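Local coordinates for protein aldehyde dehydrogenase (Trypanosoma brucei, PDB 5NNO) that probably oxidises aldehydes to the corresponding acids with NAD+ as cofactor, and is captured here with NAD and a benzoxaborole-bearing benzaldehyde bound, at residues A[7-12]-A[178-183]; A[62-67]-A[155-160]; A[120-125]-A[147-152]. All coordinates share one frame; numbering follows the deposited sequence. Where two conformers were deposited one is given.

Contact 1: A[7-12]-A[178-183]. With NAD (nicotinamide-adenine-dinucleotide), chain C.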
loop_
_atom_site.group_PDB
_atom_site.type_symbol
_atom_site.label_atom_id
_atom_site.label_comp_id
_atom_site.label_asym_id
_atom_site.label_seq_id
_atom_site.Cartn_x
_atom_site.Cartn_y
_atom_site.Cartn_z
ATOM N N GLY A 7 9.886 -36.716 6.286
ATOM C CA GLY A 7 10.764 -35.682 5.722
ATOM C C GLY A 7 10.051 -34.476 5.121
ATOM O O GLY A 7 10.426 -33.349 5.448
ATOM N N VAL A 8 9.040 -34.722 4.266
ATOM C CA VAL A 8 8.375 -33.670 3.451
ATOM C C VAL A 8 6.843 -33.744 3.504
ATOM O O VAL A 8 6.274 -34.791 3.808
ATOM C CB VAL A 8 8.772 -33.757 1.948
ATOM C CG1 VAL A 8 10.289 -33.710 1.766
ATOM C CG2 VAL A 8 8.233 -35.032 1.288
ATOM N N PRO A 9 6.165 -32.629 3.183
ATOM C CA PRO A 9 4.722 -32.688 3.020
ATOM C C PRO A 9 4.334 -33.195 1.621
ATOM O O PRO A 9 5.181 -33.285 0.702
ATOM C CB PRO A 9 4.293 -31.238 3.218
ATOM C CG PRO A 9 5.439 -30.440 2.752
ATOM C CD PRO A 9 6.675 -31.263 2.955
ATOM N N GLU A 10 3.062 -33.546 1.483
ATOM C CA GLU A 10 2.498 -33.973 0.210
ATOM C C GLU A 10 2.355 -32.707 -0.617
ATOM O O GLU A 10 1.872 -31.713 -0.097
ATOM C CB GLU A 10 1.117 -34.598 0.450
ATOM C CG GLU A 10 0.708 -35.743 -0.465
ATOM C CD GLU A 10 -0.465 -36.529 0.131
ATOM O OE1 GLU A 10 -1.609 -36.335 -0.345
ATOM O OE2 GLU A 10 -0.242 -37.305 1.107
ATOM N N ASN A 11 2.811 -32.727 -1.872
ATOM C CA ASN A 11 2.524 -31.644 -2.830
ATOM C C ASN A 11 1.006 -31.586 -3.078
ATOM O O ASN A 11 0.405 -32.587 -3.480
ATOM C CB ASN A 11 3.255 -31.879 -4.167
ATOM C CG ASN A 11 4.760 -31.615 -4.095
ATOM O OD1 ASN A 11 5.203 -30.615 -3.551
ATOM N ND2 ASN A 11 5.536 -32.492 -4.703
ATOM N N THR A 12 0.400 -30.429 -2.810
ATOM C CA THR A 12 -1.049 -30.222 -2.988
ATOM C C THR A 12 -1.415 -30.418 -4.457
ATOM O O THR A 12 -0.725 -29.927 -5.352
ATOM C CB THR A 12 -1.486 -28.818 -2.491
ATOM O OG1 THR A 12 -0.973 -28.597 -1.161
ATOM C CG2 THR A 12 -2.990 -28.647 -2.443
ATOM N N ILE A 178 -4.196 -24.622 3.766
ATOM C CA ILE A 178 -2.777 -24.945 3.506
ATOM C C ILE A 178 -2.535 -25.455 2.096
ATOM O O ILE A 178 -3.214 -26.355 1.646
ATOM C CB ILE A 178 -2.187 -25.986 4.500
ATOM C CG1 ILE A 178 -2.484 -25.583 5.952
ATOM C CG2 ILE A 178 -0.673 -26.117 4.281
ATOM C CD1 ILE A 178 -2.069 -26.617 6.969
ATOM N N VAL A 179 -1.530 -24.879 1.426
ATOM C CA VAL A 179 -1.073 -25.295 0.092
ATOM C C VAL A 179 0.423 -25.575 0.172
ATOM O O VAL A 179 1.172 -24.673 0.497
ATOM C CB VAL A 179 -1.329 -24.168 -0.954
ATOM C CG1 VAL A 179 -0.630 -24.450 -2.276
ATOM C CG2 VAL A 179 -2.835 -23.991 -1.183
ATOM N N ASN A 180 0.861 -26.793 -0.149
ATOM C CA ASN A 180 2.315 -27.125 -0.152
ATOM C C ASN A 180 2.814 -27.431 -1.571
ATOM O O ASN A 180 2.080 -27.970 -2.416
ATOM C CB ASN A 180 2.654 -28.303 0.791
ATOM C CG ASN A 180 2.861 -27.869 2.253
ATOM O OD1 ASN A 180 3.729 -27.052 2.559
ATOM N ND2 ASN A 180 2.067 -28.426 3.151
ATOM N N GLY A 181 4.082 -27.104 -1.804
ATOM C CA GLY A 181 4.738 -27.277 -3.095
ATOM C C GLY A 181 5.641 -26.108 -3.428
ATOM O O GLY A 181 5.721 -25.148 -2.664
ATOM N N GLY A 182 6.322 -26.213 -4.567
ATOM C CA GLY A 182 7.313 -25.229 -5.010
ATOM C C GLY A 182 6.718 -24.287 -6.036
ATOM O O GLY A 182 5.674 -23.666 -5.795
ATOM N N VAL A 183 7.347 -24.225 -7.205
ATOM C CA VAL A 183 6.953 -23.273 -8.263
ATOM C C VAL A 183 5.553 -23.521 -8.884
ATOM O O VAL A 183 4.828 -22.565 -9.174
ATOM C CB VAL A 183 8.040 -23.214 -9.371
ATOM C CG1 VAL A 183 7.602 -22.353 -10.576
ATOM C CG2 VAL A 183 9.333 -22.699 -8.790
HETATM P PA NAD C . 12.504 -18.222 -2.290
HETATM O O1A NAD C . 13.107 -18.292 -3.679
HETATM O O2A NAD C . 12.462 -19.424 -1.363
HETATM O O5B NAD C . 10.995 -17.666 -2.472
HETATM C C5B NAD C . 10.036 -17.620 -1.411
HETATM C C4B NAD C . 8.709 -18.267 -1.816
HETATM O O4B NAD C . 8.465 -18.028 -3.212
HETATM C C3B NAD C . 8.645 -19.782 -1.587
HETATM O O3B NAD C . 7.461 -20.142 -0.857
HETATM C C2B NAD C . 8.619 -20.394 -2.973
HETATM O O2B NAD C . 7.763 -21.540 -3.035
HETATM C C1B NAD C . 8.092 -19.253 -3.841
HETATM N N9A NAD C . 8.562 -19.276 -5.249
HETATM C C8A NAD C . 9.794 -19.551 -5.738
HETATM N N7A NAD C . 9.797 -19.482 -7.101
HETATM C C5A NAD C . 8.545 -19.151 -7.485
HETATM C C6A NAD C . 7.835 -18.908 -8.757
HETATM N N6A NAD C . 8.496 -19.006 -9.915
HETATM N N1A NAD C . 6.523 -18.591 -8.732
HETATM C C2A NAD C . 5.845 -18.488 -7.573
HETATM N N3A NAD C . 6.426 -18.695 -6.376
HETATM C C4A NAD C . 7.742 -19.023 -6.269
HETATM O O3 NAD C . 13.294 -17.053 -1.526
HETATM P PN NAD C . 14.900 -17.156 -1.418
HETATM O O1N NAD C . 15.523 -16.769 -2.743
HETATM O O2N NAD C . 15.269 -18.495 -0.839
HETATM O O5D NAD C . 15.175 -15.955 -0.377
HETATM C C5D NAD C . 15.334 -14.694 -1.010
HETATM C C4D NAD C . 15.174 -13.485 -0.120
HETATM O O4D NAD C . 14.170 -13.560 0.890
HETATM C C3D NAD C . 16.459 -13.196 0.611
HETATM O O3D NAD C . 17.304 -12.468 -0.274
HETATM C C2D NAD C . 15.980 -12.412 1.812
HETATM O O2D NAD C . 16.544 -11.106 1.799
HETATM C C1D NAD C . 14.446 -12.412 1.689
HETATM N N1N NAD C . 13.819 -12.442 3.007
HETATM C C2N NAD C . 13.177 -11.350 3.479
HETATM C C3N NAD C . 12.605 -11.353 4.758
HETATM C C7N NAD C . 11.876 -10.172 5.333
HETATM O O7N NAD C . 10.964 -10.377 6.114
HETATM N N7N NAD C . 12.222 -8.930 4.998
HETATM C C4N NAD C . 12.707 -12.506 5.528
HETATM C C5N NAD C . 13.366 -13.610 5.018
HETATM C C6N NAD C . 13.920 -13.554 3.750
#

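Contact 2: A[62-67]-A[155-160]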
loop_
_atom_site.group_PDB
_atom_site.type_symbol
_atom_site.label_atom_id
_atom_site.label_comp_id
_atom_site.label_asym_id
_atom_site.label_seq_id
_atom_site.Cartn_x
_atom_site.Cartn_y
_atom_site.Cartn_z
ATOM N N HIS A 62 15.563 -27.674 13.317
ATOM C CA HIS A 62 16.934 -28.196 13.333
ATOM C C HIS A 62 17.274 -29.093 12.128
ATOM O O HIS A 62 18.324 -28.935 11.514
ATOM C CB HIS A 62 17.226 -28.941 14.637
ATOM C CG HIS A 62 18.580 -29.582 14.675
ATOM N ND1 HIS A 62 19.707 -28.927 15.124
ATOM C CD2 HIS A 62 18.989 -30.819 14.312
ATOM C CE1 HIS A 62 20.747 -29.738 15.054
ATOM N NE2 HIS A 62 20.339 -30.892 14.566
ATOM N N ARG A 63 16.407 -30.041 11.806
ATOM C CA ARG A 63 16.586 -30.884 10.625
ATOM C C ARG A 63 16.668 -30.105 9.315
ATOM O O ARG A 63 17.436 -30.492 8.438
ATOM C CB ARG A 63 15.438 -31.894 10.542
ATOM C CG ARG A 63 15.407 -32.787 9.315
ATOM C CD ARG A 63 14.361 -33.870 9.538
ATOM N NE ARG A 63 14.293 -34.810 8.429
ATOM C CZ ARG A 63 13.485 -35.862 8.384
ATOM N NH1 ARG A 63 13.525 -36.654 7.325
ATOM N NH2 ARG A 63 12.656 -36.137 9.394
ATOM N N ASP A 64 15.864 -29.039 9.170
ATOM C CA ASP A 64 15.925 -28.166 7.980
ATOM C C ASP A 64 17.137 -27.228 7.973
ATOM O O ASP A 64 17.863 -27.151 6.977
ATOM C CB ASP A 64 14.675 -27.283 7.860
ATOM C CG ASP A 64 13.370 -28.087 7.624
ATOM O OD1 ASP A 64 13.420 -29.190 7.056
ATOM O OD2 ASP A 64 12.300 -27.582 8.020
ATOM N N ARG A 65 17.336 -26.511 9.081
ATOM C CA ARG A 65 18.329 -25.436 9.161
ATOM C C ARG A 65 19.654 -25.778 9.887
ATOM O O ARG A 65 20.665 -25.123 9.650
ATOM C CB ARG A 65 17.694 -24.201 9.803
ATOM C CG ARG A 65 16.477 -23.658 9.051
ATOM C CD ARG A 65 16.865 -22.766 7.887
ATOM N NE ARG A 65 17.684 -23.467 6.896
ATOM C CZ ARG A 65 19.005 -23.343 6.750
ATOM N NH1 ARG A 65 19.604 -24.020 5.777
ATOM N NH2 ARG A 65 19.721 -22.545 7.543
ATOM N N ARG A 66 19.638 -26.811 10.727
ATOM C CA ARG A 66 20.716 -27.084 11.687
ATOM C C ARG A 66 20.913 -25.919 12.669
ATOM O O ARG A 66 22.029 -25.653 13.106
ATOM C CB ARG A 66 22.037 -27.502 11.006
ATOM C CG ARG A 66 22.818 -28.537 11.818
ATOM C CD ARG A 66 24.346 -28.428 11.719
ATOM N NE ARG A 66 24.797 -28.748 10.375
ATOM C CZ ARG A 66 25.678 -28.082 9.612
ATOM N NH1 ARG A 66 26.302 -26.960 9.962
ATOM N NH2 ARG A 66 25.899 -28.590 8.429
ATOM N N ARG A 67 19.816 -25.244 13.019
ATOM C CA ARG A 67 19.838 -24.233 14.084
ATOM C C ARG A 67 19.629 -24.875 15.447
ATOM O O ARG A 67 19.010 -25.930 15.564
ATOM C CB ARG A 67 18.786 -23.144 13.851
ATOM C CG ARG A 67 19.269 -22.068 12.905
ATOM C CD ARG A 67 18.425 -20.807 12.943
ATOM N NE ARG A 67 17.340 -20.863 11.968
ATOM C CZ ARG A 67 16.035 -20.911 12.255
ATOM N NH1 ARG A 67 15.578 -20.933 13.516
ATOM N NH2 ARG A 67 15.154 -20.969 11.275
ATOM N N LEU A 155 11.639 -25.345 0.625
ATOM C CA LEU A 155 13.029 -25.427 1.045
ATOM C C LEU A 155 13.184 -25.497 2.577
ATOM O O LEU A 155 14.300 -25.389 3.057
ATOM C CB LEU A 155 13.859 -24.243 0.465
ATOM C CG LEU A 155 14.128 -24.167 -1.052
ATOM C CD1 LEU A 155 15.249 -23.151 -1.330
ATOM C CD2 LEU A 155 14.486 -25.513 -1.705
ATOM N N ALA A 156 12.072 -25.627 3.332
ATOM C CA ALA A 156 12.109 -26.141 4.728
ATOM C C ALA A 156 10.992 -27.203 4.906
ATOM O O ALA A 156 9.995 -26.960 5.596
ATOM C CB ALA A 156 11.978 -25.015 5.741
ATOM N N PRO A 157 11.181 -28.397 4.291
ATOM C CA PRO A 157 10.127 -29.387 4.179
ATOM C C PRO A 157 9.669 -29.973 5.505
ATOM O O PRO A 157 8.457 -30.195 5.686
ATOM C CB PRO A 157 10.759 -30.472 3.314
ATOM C CG PRO A 157 12.208 -30.356 3.547
ATOM C CD PRO A 157 12.452 -28.895 3.720
ATOM N N ALA A 158 10.607 -30.215 6.422
ATOM C CA ALA A 158 10.254 -30.812 7.713
ATOM C C ALA A 158 9.371 -29.857 8.497
ATOM O O ALA A 158 8.352 -30.268 9.021
ATOM C CB ALA A 158 11.489 -31.220 8.519
ATOM N N THR A 159 9.725 -28.575 8.536
ATOM C CA THR A 159 8.866 -27.573 9.190
ATOM C C THR A 159 7.488 -27.418 8.477
ATOM O O THR A 159 6.463 -27.274 9.138
ATOM C CB THR A 159 9.586 -26.214 9.353
ATOM O OG1 THR A 159 10.811 -26.396 10.105
ATOM C CG2 THR A 159 8.683 -25.179 10.078
ATOM N N ALA A 160 7.466 -27.469 7.149
ATOM C CA ALA A 160 6.197 -27.518 6.397
ATOM C C ALA A 160 5.382 -28.775 6.710
ATOM O O ALA A 160 4.170 -28.696 6.867
ATOM C CB ALA A 160 6.463 -27.422 4.903
#

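Contact 3: A[120-125]-A[147-152]. With NAD (nicotinamide-adenine-dinucleotide), chain C.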
loop_
_atom_site.group_PDB
_atom_site.type_symbol
_atom_site.label_atom_id
_atom_site.label_comp_id
_atom_site.label_asym_id
_atom_site.label_seq_id
_atom_site.Cartn_x
_atom_site.Cartn_y
_atom_site.Cartn_z
ATOM N N VAL A 120 -10.069 -12.704 2.042
ATOM C CA VAL A 120 -9.137 -13.845 2.071
ATOM C C VAL A 120 -7.679 -13.439 1.773
ATOM O O VAL A 120 -7.358 -12.938 0.685
ATOM C CB VAL A 120 -9.565 -14.959 1.103
ATOM C CG1 VAL A 120 -8.774 -16.250 1.368
ATOM C CG2 VAL A 120 -11.055 -15.226 1.240
ATOM N N VAL A 121 -6.806 -13.715 2.733
ATOM C CA VAL A 121 -5.395 -13.302 2.674
ATOM C C VAL A 121 -4.515 -14.499 2.302
ATOM O O VAL A 121 -4.731 -15.584 2.840
ATOM C CB VAL A 121 -5.002 -12.692 4.023
ATOM C CG1 VAL A 121 -3.522 -12.392 4.095
ATOM C CG2 VAL A 121 -5.786 -11.405 4.241
ATOM N N LEU A 122 -3.565 -14.308 1.364
ATOM C CA LEU A 122 -2.527 -15.323 1.055
ATOM C C LEU A 122 -1.177 -14.964 1.652
ATOM O O LEU A 122 -0.664 -13.861 1.424
ATOM C CB LEU A 122 -2.325 -15.524 -0.448
ATOM C CG LEU A 122 -1.218 -16.521 -0.846
ATOM C CD1 LEU A 122 -1.592 -17.940 -0.442
ATOM C CD2 LEU A 122 -0.917 -16.478 -2.342
ATOM N N VAL A 123 -0.573 -15.915 2.368
ATOM C CA VAL A 123 0.772 -15.747 2.920
ATOM C C VAL A 123 1.621 -16.735 2.182
ATOM O O VAL A 123 1.317 -17.931 2.169
ATOM C CB VAL A 123 0.803 -16.017 4.413
ATOM C CG1 VAL A 123 2.219 -15.841 4.949
ATOM C CG2 VAL A 123 -0.146 -15.060 5.113
ATOM N N ILE A 124 2.652 -16.220 1.526
ATOM C CA ILE A 124 3.669 -17.039 0.926
ATOM C C ILE A 124 4.915 -16.850 1.806
ATOM O O ILE A 124 5.286 -15.720 2.169
ATOM C CB ILE A 124 3.917 -16.650 -0.531
ATOM C CG1 ILE A 124 2.681 -17.021 -1.381
ATOM C CG2 ILE A 124 5.168 -17.326 -1.077
ATOM C CD1 ILE A 124 2.595 -16.270 -2.695
ATOM N N GLY A 125 5.549 -17.967 2.165
ATOM C CA GLY A 125 6.597 -17.982 3.177
ATOM C C GLY A 125 7.945 -18.308 2.577
ATOM O O GLY A 125 8.095 -18.495 1.343
ATOM N N THR A 147 -10.011 -14.375 6.762
ATOM C CA THR A 147 -9.652 -15.791 6.689
ATOM C C THR A 147 -8.387 -15.855 5.825
ATOM O O THR A 147 -8.034 -14.864 5.167
ATOM C CB THR A 147 -10.775 -16.672 6.092
ATOM O OG1 THR A 147 -10.962 -16.383 4.715
ATOM C CG2 THR A 147 -12.061 -16.481 6.834
ATOM N N ALA A 148 -7.703 -17.002 5.831
ATOM C CA ALA A 148 -6.310 -17.064 5.293
ATOM C C ALA A 148 -5.927 -18.362 4.570
ATOM O O ALA A 148 -6.483 -19.422 4.830
ATOM C CB ALA A 148 -5.301 -16.747 6.396
ATOM N N VAL A 149 -5.004 -18.234 3.618
ATOM C CA VAL A 149 -4.331 -19.386 2.995
ATOM C C VAL A 149 -2.845 -19.155 3.170
ATOM O O VAL A 149 -2.356 -18.016 3.032
ATOM C CB VAL A 149 -4.684 -19.558 1.504
ATOM C CG1 VAL A 149 -3.997 -20.780 0.912
ATOM C CG2 VAL A 149 -6.199 -19.699 1.323
ATOM N N ILE A 150 -2.133 -20.227 3.528
ATOM C CA ILE A 150 -0.690 -20.157 3.771
ATOM C C ILE A 150 0.041 -21.106 2.838
ATOM O O ILE A 150 -0.421 -22.216 2.586
ATOM C CB ILE A 150 -0.316 -20.415 5.238
ATOM C CG1 ILE A 150 -0.403 -21.912 5.608
ATOM C CG2 ILE A 150 -1.174 -19.526 6.134
ATOM C CD1 ILE A 150 -0.156 -22.228 7.067
ATOM N N LYS A 151 1.192 -20.651 2.335
ATOM C CA LYS A 151 2.008 -21.438 1.435
ATOM C C LYS A 151 3.413 -21.533 2.041
ATOM O O LYS A 151 4.213 -20.619 1.880
ATOM C CB LYS A 151 2.011 -20.794 0.043
ATOM C CG LYS A 151 2.111 -21.781 -1.119
ATOM C CD LYS A 151 3.365 -22.635 -1.094
ATOM C CE LYS A 151 4.624 -21.829 -1.294
ATOM N NZ LYS A 151 5.773 -22.768 -1.286
ATOM N N PRO A 152 3.703 -22.622 2.780
ATOM C CA PRO A 152 5.066 -22.793 3.335
ATOM C C PRO A 152 6.143 -23.015 2.298
ATOM O O PRO A 152 5.924 -23.667 1.276
ATOM C CB PRO A 152 4.941 -24.026 4.249
ATOM C CG PRO A 152 3.469 -24.117 4.567
ATOM C CD PRO A 152 2.765 -23.622 3.327
HETATM P PA NAD C . 12.504 -18.222 -2.290
HETATM O O1A NAD C . 13.107 -18.292 -3.679
HETATM O O2A NAD C . 12.462 -19.424 -1.363
HETATM O O5B NAD C . 10.995 -17.666 -2.472
HETATM C C5B NAD C . 10.036 -17.620 -1.411
HETATM C C4B NAD C . 8.709 -18.267 -1.816
HETATM O O4B NAD C . 8.465 -18.028 -3.212
HETATM C C3B NAD C . 8.645 -19.782 -1.587
HETATM O O3B NAD C . 7.461 -20.142 -0.857
HETATM C C2B NAD C . 8.619 -20.394 -2.973
HETATM O O2B NAD C . 7.763 -21.540 -3.035
HETATM C C1B NAD C . 8.092 -19.253 -3.841
HETATM N N9A NAD C . 8.562 -19.276 -5.249
HETATM C C8A NAD C . 9.794 -19.551 -5.738
HETATM N N7A NAD C . 9.797 -19.482 -7.101
HETATM C C5A NAD C . 8.545 -19.151 -7.485
HETATM C C6A NAD C . 7.835 -18.908 -8.757
HETATM N N6A NAD C . 8.496 -19.006 -9.915
HETATM N N1A NAD C . 6.523 -18.591 -8.732
HETATM C C2A NAD C . 5.845 -18.488 -7.573
HETATM N N3A NAD C . 6.426 -18.695 -6.376
HETATM C C4A NAD C . 7.742 -19.023 -6.269
HETATM O O3 NAD C . 13.294 -17.053 -1.526
HETATM P PN NAD C . 14.900 -17.156 -1.418
HETATM O O1N NAD C . 15.523 -16.769 -2.743
HETATM O O2N NAD C . 15.269 -18.495 -0.839
HETATM O O5D NAD C . 15.175 -15.955 -0.377
HETATM C C5D NAD C . 15.334 -14.694 -1.010
HETATM C C4D NAD C . 15.174 -13.485 -0.120
HETATM O O4D NAD C . 14.170 -13.560 0.890
HETATM C C3D NAD C . 16.459 -13.196 0.611
HETATM O O3D NAD C . 17.304 -12.468 -0.274
HETATM C C2D NAD C . 15.980 -12.412 1.812
HETATM O O2D NAD C . 16.544 -11.106 1.799
HETATM C C1D NAD C . 14.446 -12.412 1.689
HETATM N N1N NAD C . 13.819 -12.442 3.007
HETATM C C2N NAD C . 13.177 -11.350 3.479
HETATM C C3N NAD C . 12.605 -11.353 4.758
HETATM C C7N NAD C . 11.876 -10.172 5.333
HETATM O O7N NAD C . 10.964 -10.377 6.114
HETATM N N7N NAD C . 12.222 -8.930 4.998
HETATM C C4N NAD C . 12.707 -12.506 5.528
HETATM C C5N NAD C . 13.366 -13.610 5.018
HETATM C C6N NAD C . 13.920 -13.554 3.750
#

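Contact 1: A[7-12]-A[178-183]
The N-terminal loop that precedes helix 16-29 is fastened to the strand-to-helix turn of the nucleotide-binding domain through Thr12 and Asn180, with Pro9 packing beside them. Thr12 grips both backbone polar groups of Asn180. Its own amide gives a hydrogen bond from Thr12 N to Asn180 O (3.0 Å, 162° at the hydrogen), the donor tilted from the carbonyl plane. In return, Asn180 N donates to Thr12 OG1 at 2.8 Å, almost straight. With chi1 at -50°, OG1 lies beside the backbone N of Thr12, and the two atoms together face Asn180. Pro9 meets the Asn180 side chain at about a right angle: Pro9 CB lies 3.6 Å from Asn180 ND2, and Pro9 CG 3.7 Å from Asn180 CG. That amide is not left to the proline alone, since Asn180 ND2 is hydrogen-bonded to Thr164 OG1. Next along the loop, Asn11 OD1 comes down to 3.4 Å from Gly181 CA. At the far end of 178-183, Val183 CG1 touches the adenine amino atom N6A of NAD at 3.5 Å. Helix 157-170 lies against Pro9 and Asn180, helix 16-29 packs on Thr12 through Ile17 and Ile20, and strand 147-151 meets Val179, whose loop runs on into helix 183-190.

Contact 2: A[62-67]-A[155-160]
Asp64, in the last turn of helix 54-65, points its carboxylate at the first turn of helix 157-170. The side chain begins with packing: Asp64 CB is 4.1 Å from Ala156 CB, the methyl of the residue at the N-cap position. With chi1 at -65°, CG is placed opposite the carbonyl carbon of Asp64 and is carried to the opening of the second helix, where the two oxygens part company. OD1 accepts from the amide of Ala158 through its syn lone pair, with Ala158 N to Asp64 OD1 at 3.1 Å and a moderately bent angle of 145° at the hydrogen. Close by, Ala158 CB approaches Asp64 OD1 to 3.2 Å, a snug fit. OD2 takes two donors. Thr159 N reaches Asp64 OD2 at 2.8 Å, on the syn lone pair and straighter (158°), while the hydroxyl Thr159 OG1 donates to the same Asp64 OD2, also at 2.8 Å, from the anti side and somewhat out of the carboxylate plane. Three bonds therefore fix the rotation of the carboxylate. Beside it, the extended chain of Arg63 passes Ala158, with Arg63 CD 4.0 Å from Ala158 CB.

Around this junction, Ala60 and Ile61 touch Thr159, and Arg315 holds the carbonyl of Arg63. The first-turn amides of a helix have no acceptors within it; the first internal bond here is Ala160 N to Ala156 O at 3.0 Å. Ala156 brings no side-chain acceptor, and a negative group at this positive helix end would probably be stabilised. The arrangement is characteristic of a helix N-terminus whose first-turn amides, Ala158 N and Thr159 N, are satisfied by an acid from another helix.

Contact 3: A[120-125]-A[147-152]
Lys151 and Ile124 sit side by side on neighbouring strands, and their torsions aim both at the adenosine ribose of NAD. The lysine chain bends twice, at chi2 (-60°) and chi3 (-66°), which swings its end beyond the strand tip. Ile124 keeps CG1 beside its backbone N, so that CG1 packs 4.1 Å from Lys151 CB while CG2 turns to the ribose. Lys151 NZ donates to NAD O2B at 2.9 Å, and to NAD O3B at a longer 3.2 Å. It also reaches the backbone carbonyls of Pro152, with Lys151 NZ to Pro152 O at 2.7 Å, and of Gly181. With three hydrogens for four acceptors, the longer approach to NAD O3B is probably the weakest or a shared one, while the two carbonyls help hold the group at the ribose. The sugar hydroxyl is held from the other strand too, because NAD O3B donates to Gly125 O at 2.8 Å.

Behind this site the strands run parallel, crossing at -21°. Val121 and Val123 each give and receive one backbone bond with strand 147-151, whereas the even-numbered Val120, Leu122 and Ile124 bond to strand 196-200 and Asp195 just before it. Lys151 N binds Val123 O at 2.7 Å, and Gly125 N closes the series on Lys151 O at 3.0 Å. Leu122 CD1 nestles 4.0 Å from Val149 CG1 on the face where helix 183-190 packs on Leu122, Ile124 and Lys151, and helix 16-29 on Val120, Thr147 and Val149. The opposite face, with Val121, Val123, Ala148 and Ile150, is packed by helix 132-143, which joins the two strands. Strand, helix and parallel strand make a beta-alpha-beta unit of the Rossmann-type domain of aldehyde dehydrogenases, with the dinucleotide bound at the C-terminal ends of its strands.

Contact 3 lies in the sheet, contact 1 continues from the neighbouring strand 176-178, and contact 2 sits at the start of the helix following strand 147-151. The centres of contact 1 and contact 3 are about 13 Å apart; Val179 N is 3.1 Å from Ile150 O, and Gly181 O is 2.8 Å from Lys151 NZ. Both touch the adenosine half of NAD, contact 1 at the adenine (Val183) and contact 3 at the ribose (Lys151, Gly125, Ile124). Contact 2 meets them by packing: Pro9 CD lies 3.4 Å from Pro157 O, and Ala160 CB 3.8 Å from Pro152 CB. Its Ala156 side chain is about 9 Å from NAD and about 13 Å from the bound aldehyde.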